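Side-chain contact in CBS domain-containing protein CBSX2 (Arabidopsis thaliana, PDB 3SL7), which probably regulates the chloroplast thioredoxin system as a protein built from a single pair of CBS domains, and so modulates plant development: residues 11-16 / 45-50. Sequence-based numbering, arbitrary orientation.
Sequences TPRQNL and DNWTLV
With CG anti to the backbone N (chi1 -175°) and the chain extended from CG to NE, R13 reaches from the 3-10 turn at 13-15 to lay its guanidinium over one face of the W47 indole. The two planes are 24° apart, an offset stack with centres 4.0 Å from each other. R13 CZ stands over the CE3 rim of the six-membered ring, 3.5 Å from W47 CE3, an off-centre cation-pi contact. NH2 reaches further along this margin and sits above the outer side of the CG-CD2 bond, 3.0 Å from W47 CG, a tight approach. Nearer the backbone, the aliphatic part joins in: R13 CG packs 3.8 Å from W47 CZ3, so the arginine follows the indole from its outer rim toward CB. L16 meets the same ring at its edge, where CD1 sits near the ring plane, 4.3 Å from W47 CZ3. The indole is thus gripped over a face by a cation and at its rim by a methyl group, while the backbones stay well apart, with R13 CA 10.3 Å from W47 CA. Were W47 an alanine, the R13 guanidinium would probably lose its aromatic platform and be freer to swing, and the L16 methyl would lose its apolar neighbour. W47 lies in the turn between strands 39-43 and 49-54, where D44 OD1 accepts hydrogen bonds from the backbone N of N46 and of T48. Strand 141-146, antiparallel to 11-12, adjoins both segments: L16 and W47 touch L141, and backbone hydrogen bonds join W47 to L141 and T11 to I144. Both segments belong to the first CBS repeat and strand 141-146 to the second; strand 11-12 shares the sheet of 141-146, and this surface contact joins it to the other sheet, that of 49-54.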
loop_
_atom_site.group_PDB
_atom_site.type_symbol
_atom_site.label_atom_id
_atom_site.label_comp_id
_atom_site.label_asym_id
_atom_site.label_seq_id
_atom_site.Cartn_x
_atom_site.Cartn_y
_atom_site.Cartn_z
ATOM N N THR A 11 -9.250 -5.798 9.360
ATOM C CA THR A 11 -9.850 -5.854 8.047
ATOM C C THR A 11 -10.660 -7.132 7.967
ATOM O O THR A 11 -10.113 -8.222 8.137
ATOM C CB THR A 11 -8.749 -5.882 6.965
ATOM O OG1 THR A 11 -7.909 -4.732 7.132
ATOM C CG2 THR A 11 -9.355 -5.873 5.574
ATOM N N PRO A 12 -11.965 -7.004 7.701
ATOM C CA PRO A 12 -12.899 -8.131 7.597
ATOM C C PRO A 12 -12.471 -9.101 6.508
ATOM O O PRO A 12 -11.777 -8.704 5.576
ATOM C CB PRO A 12 -14.203 -7.458 7.171
ATOM C CG PRO A 12 -14.052 -6.033 7.555
ATOM C CD PRO A 12 -12.613 -5.720 7.396
ATOM N N ARG A 13 -12.893 -10.353 6.631
ATOM C CA ARG A 13 -12.621 -11.387 5.639
ATOM C C ARG A 13 -13.039 -10.921 4.246
ATOM O O ARG A 13 -12.346 -11.179 3.264
ATOM C CB ARG A 13 -13.386 -12.658 6.025
ATOM C CG ARG A 13 -13.142 -13.912 5.187
ATOM C CD ARG A 13 -14.095 -15.006 5.689
ATOM N NE ARG A 13 -13.957 -16.304 5.029
ATOM C CZ ARG A 13 -13.512 -17.410 5.625
ATOM N NH1 ARG A 13 -13.139 -17.390 6.900
ATOM N NH2 ARG A 13 -13.432 -18.544 4.942
ATOM N N GLN A 14 -14.173 -10.230 4.162
ATOM C CA GLN A 14 -14.729 -9.849 2.865
ATOM C C GLN A 14 -13.836 -8.875 2.113
ATOM O O GLN A 14 -13.993 -8.693 0.908
ATOM C CB GLN A 14 -16.151 -9.280 3.002
ATOM C CG GLN A 14 -16.274 -8.087 3.941
ATOM C CD GLN A 14 -16.737 -8.479 5.333
ATOM O OE1 GLN A 14 -16.380 -9.541 5.849
ATOM N NE2 GLN A 14 -17.548 -7.624 5.944
ATOM N N ASN A 15 -12.891 -8.261 2.816
ATOM C CA ASN A 15 -11.982 -7.320 2.172
ATOM C C ASN A 15 -10.568 -7.864 1.997
ATOM O O ASN A 15 -9.661 -7.134 1.606
ATOM C CB ASN A 15 -11.983 -5.987 2.919
ATOM C CG ASN A 15 -13.368 -5.369 2.987
ATOM O OD1 ASN A 15 -13.850 -4.999 4.056
ATOM N ND2 ASN A 15 -14.024 -5.273 1.839
ATOM N N LEU A 16 -10.385 -9.150 2.277
ATOM C CA LEU A 16 -9.083 -9.782 2.091
ATOM C C LEU A 16 -8.855 -10.097 0.627
ATOM O O LEU A 16 -9.805 -10.279 -0.140
ATOM C CB LEU A 16 -8.957 -11.083 2.889
ATOM C CG LEU A 16 -9.174 -10.931 4.392
ATOM C CD1 LEU A 16 -9.090 -12.239 5.194
ATOM C CD2 LEU A 16 -8.414 -9.772 5.014
ATOM N N ASP A 45 -7.506 -24.627 0.167
ATOM C CA ASP A 45 -8.858 -24.717 -0.372
ATOM C C ASP A 45 -9.956 -24.499 0.682
ATOM O O ASP A 45 -11.080 -24.122 0.345
ATOM C CB ASP A 45 -9.044 -26.053 -1.108
ATOM C CG ASP A 45 -8.193 -26.153 -2.375
ATOM O OD1 ASP A 45 -7.791 -25.099 -2.917
ATOM O OD2 ASP A 45 -7.932 -27.287 -2.834
ATOM N N ASN A 46 -9.630 -24.720 1.953
ATOM C CA ASN A 46 -10.611 -24.590 3.033
ATOM C C ASN A 46 -10.447 -23.312 3.855
ATOM O O ASN A 46 -10.987 -23.194 4.951
ATOM C CB ASN A 46 -10.574 -25.808 3.965
ATOM C CG ASN A 46 -10.747 -27.116 3.223
ATOM O OD1 ASN A 46 -9.919 -28.018 3.344
ATOM N ND2 ASN A 46 -11.822 -27.225 2.446
ATOM N N TRP A 47 -9.691 -22.361 3.320
ATOM C CA TRP A 47 -9.478 -21.077 3.976
ATOM C C TRP A 47 -8.593 -21.156 5.210
ATOM O O TRP A 47 -8.489 -20.196 5.963
ATOM C CB TRP A 47 -10.813 -20.387 4.289
ATOM C CG TRP A 47 -11.215 -19.551 3.146
ATOM C CD1 TRP A 47 -11.785 -19.975 1.984
ATOM C CD2 TRP A 47 -11.016 -18.146 3.011
ATOM N NE1 TRP A 47 -11.971 -18.911 1.136
ATOM C CE2 TRP A 47 -11.506 -17.775 1.743
ATOM C CE3 TRP A 47 -10.483 -17.160 3.842
ATOM C CZ2 TRP A 47 -11.480 -16.462 1.288
ATOM C CZ3 TRP A 47 -10.449 -15.856 3.384
ATOM C CH2 TRP A 47 -10.948 -15.519 2.119
ATOM N N THR A 48 -7.935 -22.295 5.396
ATOM C CA THR A 48 -6.888 -22.383 6.402
ATOM C C THR A 48 -5.727 -21.501 5.973
ATOM O O THR A 48 -5.261 -21.583 4.826
ATOM C CB THR A 48 -6.400 -23.819 6.585
ATOM O OG1 THR A 48 -7.520 -24.648 6.913
ATOM C CG2 THR A 48 -5.370 -23.888 7.707
ATOM N N LEU A 49 -5.271 -20.643 6.881
ATOM C CA LEU A 49 -4.142 -19.763 6.599
ATOM C C LEU A 49 -2.890 -20.627 6.572
ATOM O O LEU A 49 -2.587 -21.313 7.545
ATOM C CB LEU A 49 -4.048 -18.696 7.689
ATOM C CG LEU A 49 -3.107 -17.491 7.588
ATOM C CD1 LEU A 49 -1.747 -17.836 8.099
ATOM C CD2 LEU A 49 -3.046 -16.959 6.169
ATOM N N VAL A 50 -2.179 -20.639 5.447
ATOM C CA VAL A 50 -0.984 -21.477 5.341
ATOM C C VAL A 50 0.309 -20.675 5.185
ATOM O O VAL A 50 1.406 -21.204 5.372
ATOM C CB VAL A 50 -1.107 -22.513 4.208
ATOM C CG1 VAL A 50 -2.362 -23.352 4.400
ATOM C CG2 VAL A 50 -1.097 -21.828 2.832
#